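Local atomic coordinates of glyoxalase family protein (Listeria monocytogenes, PDB entry 2P7Q), a protein that catalyses the manganese-dependent hydration of the antibiotic fosfomycin, opening its epoxide and so conferring resistance. Residues Arg65-Ile70 and Ser106-Asp111. The protein carries 1 engineered substitution. Sequence-based numbering, arbitrary orientation.
Sequences RTYNHI and SIYFYD. With MN (manganese (II) ion), chain G; GG6 ([(1S,2S)-1,2-dihydroxypropyl]phosphonic acid), chain H.
Tyr108 sets the edge of its ring against the face of His69, a T-shaped pair with planes at 89° in which Tyr108 CE2 stands over the middle of the imidazole, 3.6 Å from His69 CD2. His69 NE2 binds the manganese at 2.4 Å, while ND1, the other ring nitrogen, donates to Tyr67 O at 2.6 Å; held at both nitrogens, the ring has its rotation fixed. The bound diol phosphonate chelates the metal through hydroxyl O1 and phosphonate O5. Tyr108 OH, beside His69 NE2 and a long 2.7 Å from the manganese, donates to O1. Tyr67, its CG swung opposite the backbone N (chi1 -169°), brings its hydroxyl to ligand O2, which donates to it, and 3.1 Å from Tyr108 OH. At the other end of the contact the Arg65 guanidinium lies flat over the face of Tyr110, a cation-pi stack with planes 13° apart and Arg65 CZ 3.5 Å from the ring centroid; Glu92 forms a salt bridge with this arginine. A water bridges Thr66 O and Tyr110 OH, the latter also bonded to Lys94. Glu118 of strand 116-120, which lies between strands 69-73 and 106-110, and His7 of the second subunit also bind the metal, and at His69 the sheet continues antiparallel into that subunit.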
loop_
_atom_site.group_PDB
_atom_site.type_symbol
_atom_site.label_atom_id
_atom_site.label_comp_id
_atom_site.label_asym_id
_atom_site.label_seq_id
_atom_site.Cartn_x
_atom_site.Cartn_y
_atom_site.Cartn_z
ATOM N N ARG A 65 11.300 -5.765 8.250
ATOM C CA ARG A 65 11.049 -4.329 8.219
ATOM C C ARG A 65 11.765 -3.635 7.069
ATOM O O ARG A 65 12.964 -3.801 6.885
ATOM C CB ARG A 65 11.465 -3.694 9.541
ATOM C CG ARG A 65 10.599 -4.118 10.688
ATOM C CD ARG A 65 10.907 -3.319 11.923
ATOM N NE ARG A 65 9.883 -3.521 12.944
ATOM C CZ ARG A 65 9.791 -2.796 14.050
ATOM N NH1 ARG A 65 10.668 -1.824 14.270
ATOM N NH2 ARG A 65 8.814 -3.036 14.926
ATOM N N THR A 66 11.012 -2.861 6.297
ATOM C CA THR A 66 11.559 -2.133 5.160
ATOM C C THR A 66 10.885 -0.778 5.051
ATOM O O THR A 66 9.925 -0.497 5.777
ATOM C CB THR A 66 11.326 -2.876 3.850
ATOM O OG1 THR A 66 9.926 -2.890 3.548
ATOM C CG2 THR A 66 11.831 -4.286 3.959
ATOM N N TYR A 67 11.376 0.061 4.142
ATOM C CA TYR A 67 10.802 1.386 3.994
ATOM C C TYR A 67 9.554 1.362 3.142
ATOM O O TYR A 67 8.953 2.396 2.897
ATOM C CB TYR A 67 11.825 2.364 3.433
ATOM C CG TYR A 67 11.379 3.805 3.492
ATOM C CD1 TYR A 67 10.852 4.346 4.667
ATOM C CD2 TYR A 67 11.462 4.630 2.366
ATOM C CE1 TYR A 67 10.411 5.678 4.719
ATOM C CE2 TYR A 67 11.024 5.959 2.406
ATOM C CZ TYR A 67 10.500 6.475 3.580
ATOM O OH TYR A 67 10.041 7.773 3.608
ATOM N N ASN A 68 9.158 0.183 2.680
ATOM C CA ASN A 68 7.925 0.090 1.915
ATOM C C ASN A 68 6.843 0.481 2.910
ATOM O O ASN A 68 6.818 -0.032 4.032
ATOM C CB ASN A 68 7.674 -1.345 1.438
ATOM C CG ASN A 68 8.636 -1.782 0.340
ATOM O OD1 ASN A 68 8.439 -1.472 -0.844
ATOM N ND2 ASN A 68 9.687 -2.499 0.731
ATOM N N HIS A 69 5.962 1.396 2.520
ATOM C CA HIS A 69 4.893 1.814 3.419
ATOM C C HIS A 69 3.623 2.313 2.745
ATOM O O HIS A 69 3.597 2.612 1.546
ATOM C CB HIS A 69 5.386 2.886 4.405
ATOM C CG HIS A 69 5.891 4.142 3.759
ATOM N ND1 HIS A 69 7.196 4.293 3.343
ATOM C CD2 HIS A 69 5.278 5.320 3.499
ATOM C CE1 HIS A 69 7.365 5.510 2.861
ATOM N NE2 HIS A 69 6.217 6.154 2.944
ATOM N N ILE A 70 2.561 2.375 3.542
ATOM C CA ILE A 70 1.271 2.854 3.088
ATOM C C ILE A 70 1.116 4.149 3.859
ATOM O O ILE A 70 1.512 4.230 5.018
ATOM C CB ILE A 70 0.161 1.872 3.459
ATOM C CG1 ILE A 70 0.555 0.471 2.992
ATOM C CG2 ILE A 70 -1.142 2.276 2.790
ATOM C CD1 ILE A 70 -0.513 -0.581 3.225
ATOM N N SER A 106 5.123 14.268 9.092
ATOM C CA SER A 106 4.673 12.881 8.985
ATOM C C SER A 106 4.887 12.122 10.296
ATOM O O SER A 106 5.735 12.493 11.112
ATOM C CB SER A 106 5.433 12.137 7.884
ATOM O OG SER A 106 5.166 12.650 6.596
ATOM N N ILE A 107 4.108 11.060 10.483
ATOM C CA ILE A 107 4.231 10.188 11.655
ATOM C C ILE A 107 4.404 8.776 11.106
ATOM O O ILE A 107 3.555 8.286 10.360
ATOM C CB ILE A 107 2.955 10.165 12.544
ATOM C CG1 ILE A 107 2.651 11.546 13.112
ATOM C CG2 ILE A 107 3.146 9.194 13.695
ATOM C CD1 ILE A 107 1.290 11.608 13.804
ATOM N N TYR A 108 5.503 8.124 11.455
ATOM C CA TYR A 108 5.733 6.759 10.988
ATOM C C TYR A 108 5.646 5.824 12.183
ATOM O O TYR A 108 6.006 6.203 13.297
ATOM C CB TYR A 108 7.104 6.642 10.310
ATOM C CG TYR A 108 7.124 7.093 8.856
ATOM C CD1 TYR A 108 7.634 8.343 8.483
ATOM C CD2 TYR A 108 6.656 6.252 7.847
ATOM C CE1 TYR A 108 7.682 8.731 7.135
ATOM C CE2 TYR A 108 6.697 6.635 6.507
ATOM C CZ TYR A 108 7.212 7.869 6.156
ATOM O OH TYR A 108 7.260 8.207 4.813
ATOM N N PHE A 109 5.172 4.602 11.954
ATOM C CA PHE A 109 5.028 3.646 13.040
ATOM C C PHE A 109 4.663 2.264 12.513
ATOM O O PHE A 109 4.198 2.133 11.383
ATOM C CB PHE A 109 3.948 4.153 13.995
ATOM C CG PHE A 109 2.598 4.328 13.351
ATOM C CD1 PHE A 109 1.691 3.277 13.307
ATOM C CD2 PHE A 109 2.237 5.544 12.780
ATOM C CE1 PHE A 109 0.444 3.431 12.703
ATOM C CE2 PHE A 109 0.995 5.712 12.172
ATOM C CZ PHE A 109 0.097 4.651 12.134
ATOM N N TYR A 110 4.862 1.226 13.321
ATOM C CA TYR A 110 4.529 -0.115 12.854
ATOM C C TYR A 110 3.281 -0.685 13.509
ATOM O O TYR A 110 2.737 -0.109 14.441
ATOM C CB TYR A 110 5.662 -1.096 13.128
ATOM C CG TYR A 110 6.997 -0.722 12.552
ATOM C CD1 TYR A 110 7.846 0.142 13.235
ATOM C CD2 TYR A 110 7.417 -1.240 11.324
ATOM C CE1 TYR A 110 9.075 0.476 12.715
ATOM C CE2 TYR A 110 8.647 -0.909 10.798
ATOM C CZ TYR A 110 9.468 -0.054 11.498
ATOM O OH TYR A 110 10.693 0.277 11.001
ATOM N N ASP A 111 2.820 -1.815 12.988
ATOM C CA ASP A 111 1.695 -2.496 13.580
ATOM C C ASP A 111 2.449 -3.571 14.350
ATOM O O ASP A 111 3.574 -3.316 14.790
ATOM C CB ASP A 111 0.778 -3.107 12.519
ATOM C CG ASP A 111 1.470 -4.141 11.671
ATOM O OD1 ASP A 111 0.765 -4.875 10.948
ATOM O OD2 ASP A 111 2.708 -4.210 11.717
HETATM MN MN MN G . 5.764 8.439 2.583
HETATM O O1 GG6 H . 6.492 10.320 3.238
HETATM C C2 GG6 H . 6.948 11.321 2.280
HETATM C C3 GG6 H . 7.178 12.681 3.034
HETATM C C1 GG6 H . 8.287 10.875 1.579
HETATM O O2 GG6 H . 9.327 10.713 2.532
HETATM P P GG6 H . 8.118 9.344 0.695
HETATM O O3 GG6 H . 7.013 9.475 -0.393
HETATM O O4 GG6 H . 9.382 9.047 0.085
HETATM O O5 GG6 H . 7.731 8.164 1.680
HETATM O O HOH W 1 10.663 -0.358 8.582
#